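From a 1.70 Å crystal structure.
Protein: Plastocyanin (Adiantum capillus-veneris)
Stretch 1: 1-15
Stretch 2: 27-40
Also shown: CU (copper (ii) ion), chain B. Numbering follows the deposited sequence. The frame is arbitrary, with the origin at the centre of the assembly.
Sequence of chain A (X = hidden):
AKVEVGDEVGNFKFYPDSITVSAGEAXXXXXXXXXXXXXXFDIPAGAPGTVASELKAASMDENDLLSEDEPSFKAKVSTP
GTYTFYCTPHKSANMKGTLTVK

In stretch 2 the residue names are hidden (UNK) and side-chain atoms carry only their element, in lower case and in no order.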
# COMPACT_ATOMS: atom_id res chain seq x y z
N ALA A 1 -9.35 -5.32 5.27
CA ALA A 1 -9.52 -3.89 5.43
C ALA A 1 -9.56 -3.41 4.00
O ALA A 1 -9.12 -4.14 3.11
CB ALA A 1 -8.37 -3.18 6.07
N LYS A 2 -10.07 -2.24 3.69
CA LYS A 2 -10.23 -1.77 2.32
C LYS A 2 -9.59 -0.42 2.32
O LYS A 2 -9.80 0.36 3.27
CB LYS A 2 -11.69 -1.60 1.94
CG LYS A 2 -12.62 -2.79 1.94
CD LYS A 2 -12.36 -3.69 0.76
CE LYS A 2 -13.44 -4.76 0.63
NZ LYS A 2 -13.46 -5.60 1.82
N VAL A 3 -8.79 -0.07 1.31
CA VAL A 3 -8.19 1.25 1.25
C VAL A 3 -8.50 1.70 -0.16
O VAL A 3 -8.45 0.89 -1.09
CB VAL A 3 -6.64 1.26 1.42
CG1 VAL A 3 -6.05 2.67 1.26
CG2 VAL A 3 -6.32 0.78 2.85
N GLU A 4 -8.95 2.95 -0.27
CA GLU A 4 -9.19 3.55 -1.57
C GLU A 4 -7.93 4.31 -1.95
O GLU A 4 -7.30 5.03 -1.16
CB GLU A 4 -10.37 4.49 -1.46
CG GLU A 4 -11.64 3.67 -1.34
CD GLU A 4 -12.93 4.50 -1.35
OE1 GLU A 4 -12.90 5.69 -1.65
OE2 GLU A 4 -13.97 3.93 -1.05
N VAL A 5 -7.53 4.16 -3.20
CA VAL A 5 -6.30 4.74 -3.68
C VAL A 5 -6.73 5.85 -4.66
O VAL A 5 -7.28 5.51 -5.71
CB VAL A 5 -5.49 3.65 -4.41
CG1 VAL A 5 -4.17 4.26 -4.87
CG2 VAL A 5 -5.23 2.45 -3.50
N GLY A 6 -6.48 7.09 -4.29
CA GLY A 6 -6.85 8.22 -5.14
C GLY A 6 -8.34 8.52 -5.01
O GLY A 6 -9.10 7.86 -4.27
N ASP A 7 -8.78 9.52 -5.76
CA ASP A 7 -10.20 9.85 -5.80
C ASP A 7 -10.58 10.33 -7.22
O ASP A 7 -9.72 10.43 -8.10
CB ASP A 7 -10.49 10.93 -4.72
CG ASP A 7 -9.68 12.20 -4.75
OD1 ASP A 7 -9.26 12.63 -5.83
OD2 ASP A 7 -9.45 12.77 -3.70
N GLU A 8 -11.84 10.69 -7.44
CA GLU A 8 -12.35 11.20 -8.70
C GLU A 8 -11.78 12.55 -9.08
O GLU A 8 -11.74 12.87 -10.27
CB GLU A 8 -13.84 11.39 -8.69
CG GLU A 8 -14.73 10.20 -8.40
CD GLU A 8 -14.77 9.08 -9.41
OE1 GLU A 8 -13.78 8.83 -10.10
OE2 GLU A 8 -15.82 8.44 -9.49
N VAL A 9 -11.35 13.36 -8.13
CA VAL A 9 -10.78 14.67 -8.36
C VAL A 9 -9.28 14.59 -8.67
O VAL A 9 -8.69 15.62 -8.97
CB VAL A 9 -11.12 15.47 -7.07
CG1 VAL A 9 -10.38 16.80 -6.96
CG2 VAL A 9 -12.62 15.75 -7.12
N GLY A 10 -8.57 13.46 -8.61
CA GLY A 10 -7.13 13.43 -8.92
C GLY A 10 -6.15 13.84 -7.81
O GLY A 10 -5.00 14.22 -8.05
N ASN A 11 -6.58 13.79 -6.54
CA ASN A 11 -5.69 14.05 -5.42
C ASN A 11 -4.75 12.87 -5.20
O ASN A 11 -5.13 11.73 -5.46
CB ASN A 11 -6.45 14.25 -4.14
CG ASN A 11 -7.17 15.56 -4.15
OD1 ASN A 11 -6.57 16.62 -4.28
ND2 ASN A 11 -8.48 15.53 -3.96
N PHE A 12 -3.56 13.08 -4.71
CA PHE A 12 -2.62 11.98 -4.53
C PHE A 12 -2.69 11.54 -3.05
O PHE A 12 -1.84 11.89 -2.22
CB PHE A 12 -1.23 12.47 -4.88
CG PHE A 12 -1.05 13.12 -6.25
CD1 PHE A 12 -1.75 12.67 -7.35
CD2 PHE A 12 -0.13 14.16 -6.35
CE1 PHE A 12 -1.53 13.26 -8.59
CE2 PHE A 12 0.08 14.74 -7.59
CZ PHE A 12 -0.61 14.28 -8.69
N LYS A 13 -3.72 10.77 -2.71
CA LYS A 13 -3.97 10.40 -1.32
C LYS A 13 -4.52 9.00 -1.25
O LYS A 13 -5.24 8.51 -2.12
CB LYS A 13 -5.02 11.35 -0.69
CG LYS A 13 -4.74 12.83 -0.46
CD LYS A 13 -4.33 12.97 0.99
CE LYS A 13 -3.92 14.37 1.44
NZ LYS A 13 -3.15 14.27 2.70
N PHE A 14 -4.20 8.36 -0.13
CA PHE A 14 -4.81 7.08 0.22
C PHE A 14 -5.95 7.44 1.21
O PHE A 14 -5.79 8.32 2.05
CB PHE A 14 -3.80 6.14 0.95
CG PHE A 14 -2.70 5.58 0.03
CD1 PHE A 14 -3.02 4.51 -0.79
CD2 PHE A 14 -1.43 6.16 0.05
CE1 PHE A 14 -2.03 3.98 -1.62
CE2 PHE A 14 -0.46 5.62 -0.78
CZ PHE A 14 -0.77 4.55 -1.59
N TYR A 15 -7.05 6.73 1.10
CA TYR A 15 -8.25 6.92 1.90
C TYR A 15 -8.68 5.63 2.58
O TYR A 15 -9.25 4.76 1.90
CB TYR A 15 -9.35 7.44 0.97
CG TYR A 15 -9.07 8.84 0.42
CD1 TYR A 15 -9.07 9.93 1.26
CD2 TYR A 15 -8.88 8.98 -0.95
CE1 TYR A 15 -8.87 11.18 0.74
CE2 TYR A 15 -8.68 10.23 -1.47
CZ TYR A 15 -8.67 11.31 -0.62
OH TYR A 15 -8.48 12.56 -1.13
N UNK A 27 -5.42 -6.60 3.09
CA UNK A 27 -5.70 -5.19 2.88
C UNK A 27 -5.91 -5.10 1.37
O UNK A 27 -5.02 -5.48 0.60
c UNK A 27 -4.87 -2.87 3.16
c UNK A 27 -4.53 -4.34 3.31
c UNK A 27 -4.24 -4.59 4.78
N UNK A 28 -7.11 -4.73 0.92
CA UNK A 28 -7.41 -4.62 -0.49
C UNK A 28 -7.35 -3.14 -0.84
O UNK A 28 -8.07 -2.33 -0.25
c UNK A 28 -8.78 -5.14 -0.78
o UNK A 28 -11.00 -6.60 -2.05
c UNK A 28 -10.46 -5.63 -2.59
o UNK A 28 -11.06 -4.88 -3.38
c UNK A 28 -9.00 -5.32 -2.27
N UNK A 29 -6.45 -2.76 -1.73
CA UNK A 29 -6.31 -1.39 -2.20
C UNK A 29 -7.09 -1.32 -3.51
O UNK A 29 -6.98 -2.21 -4.35
c UNK A 29 -3.30 -2.22 -0.84
c UNK A 29 -3.81 0.08 -0.49
c UNK A 29 -2.97 0.15 0.59
c UNK A 29 -2.29 -0.99 0.98
c UNK A 29 -3.98 -1.08 -1.21
c UNK A 29 -4.85 -1.09 -2.44
c UNK A 29 -2.47 -2.15 0.26
N UNK A 30 -7.98 -0.34 -3.69
CA UNK A 30 -8.81 -0.24 -4.88
C UNK A 30 -8.68 1.17 -5.41
O UNK A 30 -8.77 2.16 -4.68
c UNK A 30 -11.13 -0.45 -5.84
o UNK A 30 -10.35 -1.77 -3.97
c UNK A 30 -10.27 -0.48 -4.59
N UNK A 31 -8.38 1.24 -6.70
CA UNK A 31 -8.20 2.50 -7.39
C UNK A 31 -9.53 3.25 -7.52
O UNK A 31 -10.53 2.64 -7.92
c UNK A 31 -6.23 4.28 -9.11
c UNK A 31 -7.27 3.11 -11.05
c UNK A 31 -7.63 2.26 -8.80
c UNK A 31 -7.42 3.52 -9.61
N UNK A 32 -9.56 4.53 -7.19
CA UNK A 32 -10.72 5.35 -7.48
C UNK A 32 -10.21 6.47 -8.42
O UNK A 32 -9.18 7.09 -8.16
c UNK A 32 -11.74 4.83 -5.21
c UNK A 32 -12.53 6.79 -6.49
c UNK A 32 -11.30 5.94 -6.15
N UNK A 33 -10.94 6.78 -9.49
CA UNK A 33 -10.53 7.86 -10.37
C UNK A 33 -9.73 7.33 -11.55
O UNK A 33 -9.67 6.13 -11.81
N UNK A 34 -9.15 8.26 -12.30
CA UNK A 34 -8.39 7.89 -13.47
C UNK A 34 -6.88 8.00 -13.35
O UNK A 34 -6.18 7.46 -14.20
c UNK A 34 -9.70 7.85 -15.56
c UNK A 34 -11.00 7.35 -14.95
c UNK A 34 -8.87 8.73 -14.63
o UNK A 34 -11.84 8.20 -14.64
o UNK A 34 -11.17 6.13 -14.79
N UNK A 35 -6.32 8.71 -12.37
CA UNK A 35 -4.89 8.73 -12.18
C UNK A 35 -4.42 7.33 -11.69
O UNK A 35 -4.97 6.83 -10.70
c UNK A 35 -3.12 9.99 -10.94
o UNK A 35 -5.19 11.02 -11.60
c UNK A 35 -4.59 9.81 -11.15
N UNK A 36 -3.48 6.66 -12.37
CA UNK A 36 -2.94 5.38 -11.95
C UNK A 36 -2.06 5.62 -10.75
O UNK A 36 -1.47 6.69 -10.48
N UNK A 37 -1.94 4.60 -9.91
CA UNK A 37 -1.17 4.70 -8.67
C UNK A 37 -0.66 3.31 -8.35
O UNK A 37 -1.16 2.35 -8.93
n UNK A 37 -3.92 8.14 -7.63
c UNK A 37 -2.04 5.10 -7.46
n UNK A 37 -1.89 7.53 -7.24
c UNK A 37 -2.66 6.50 -7.53
c UNK A 37 -3.96 6.84 -7.80
c UNK A 37 -2.71 8.57 -7.30
N UNK A 38 0.27 3.16 -7.43
CA UNK A 38 0.56 1.80 -6.98
C UNK A 38 0.88 1.82 -5.48
O UNK A 38 0.76 2.87 -4.83
o UNK A 38 3.41 2.70 -6.78
c UNK A 38 3.10 1.78 -7.53
n UNK A 38 4.04 1.28 -8.30
c UNK A 38 1.76 1.18 -7.77
N UNK A 39 1.31 0.68 -4.91
CA UNK A 39 1.56 0.59 -3.48
C UNK A 39 2.84 -0.22 -3.32
O UNK A 39 2.86 -1.37 -3.75
c UNK A 39 -1.74 0.09 -4.15
c UNK A 39 0.86 -0.25 -1.19
c UNK A 39 0.45 -0.19 -2.69
c UNK A 39 -0.94 0.48 -2.87
N UNK A 40 3.80 0.38 -2.67
CA UNK A 40 5.08 -0.24 -2.37
C UNK A 40 5.36 0.03 -0.90
O UNK A 40 5.30 1.17 -0.44
c UNK A 40 6.23 0.38 -3.26
c UNK A 40 7.58 -0.23 -2.91
c UNK A 40 5.93 0.09 -4.71
CU CU B . -0.01 7.80 -6.90
O HOH W 1 -7.75 10.60 -10.42
O HOH W 2 -9.97 11.19 -11.80
O HOH W 3 -13.49 5.59 -10.03
O HOH W 4 -4.25 13.73 -10.87
O HOH W 5 -5.83 10.38 -7.75

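Position 27 has three side-chain carbons, one carrying the other two, packed on Val 3: Val 27, whose CG1 lies 3.9 Å from Val 3 CG2. At position 28 three carbons run out in a line near Lys 2 and the third carries two oxygens; this is Glu 28, with OE1 4.1 Å from Lys 2 CE, on the same side of the sheet as Lys 2. Position 29 has one carbon and a ring of six carbons, against Val 3 and Val 5, so Phe 29; its CD1 packs 3.6 Å from Val 3 CB, and Val 5 CG2 lies at the ring edge.

One carbon carrying an oxygen and a carbon marks position 30, on the sheet face of Glu 4. It is Thr 30. Position 31 holds four carbons forked at the second, and its CA lies 3.6 Å from Val 5 O, which gives Leu 31. Position 32 again has one carbon bearing two, with CB pointing toward stretch 1, 3.5 Å from Gly 6 O; this is Val 32.

Position 33 has no side-chain atoms, and an ideal CB would stand 2.1 Å from Asp 7 O, a clash; hence Gly 33. Position 34, three carbons ending in two oxygens, has its N donating to water 2, which donates to Glu 8 O; it is Glu 34. Position 35 has one carbon carrying an oxygen and a carbon, near Phe 12: Thr 35, whose CG2 is 4.3 Å from Phe 12 CE1. Position 36 has no side-chain atoms and no contact with stretch 1; it is Gly 36.

Position 37 bears a five-membered ring of three carbons and two nitrogens, one 1.9 Å from CU; its CB lies 3.5 Å from Val 5 CG1. This is His 37, bound through ND1, while water 5 links NE2 to Asn 11 O. Position 38, two carbons with an oxygen and a nitrogen on the second, has its backbone O 4.0 Å from Phe 14 CZ: Asn 38. Position 39 has four carbons forked at the first, one arm two long, beside Phe 14: Ile 39, CG1 3.9 Å from Phe 14 CE1. Position 40, one carbon carrying two, out of reach, is Val 40.

Strands 2-5 and 27-31 pair in parallel. The ladder alternates Glu 28 N to Ala 1 O (3.0 Å), Val 3 N to Glu 28 O (2.8 Å), Thr 30 N to Val 3 O (2.9 Å), Val 5 N to Thr 30 O (2.8 Å) and Val 32 N to Val 5 O (2.9 Å). Val 3 and Val 5 pack against Phe 29 on one face; beyond, waters bridge the loops.

Stretch 2 27-40: VEFTLVGETGHNIV
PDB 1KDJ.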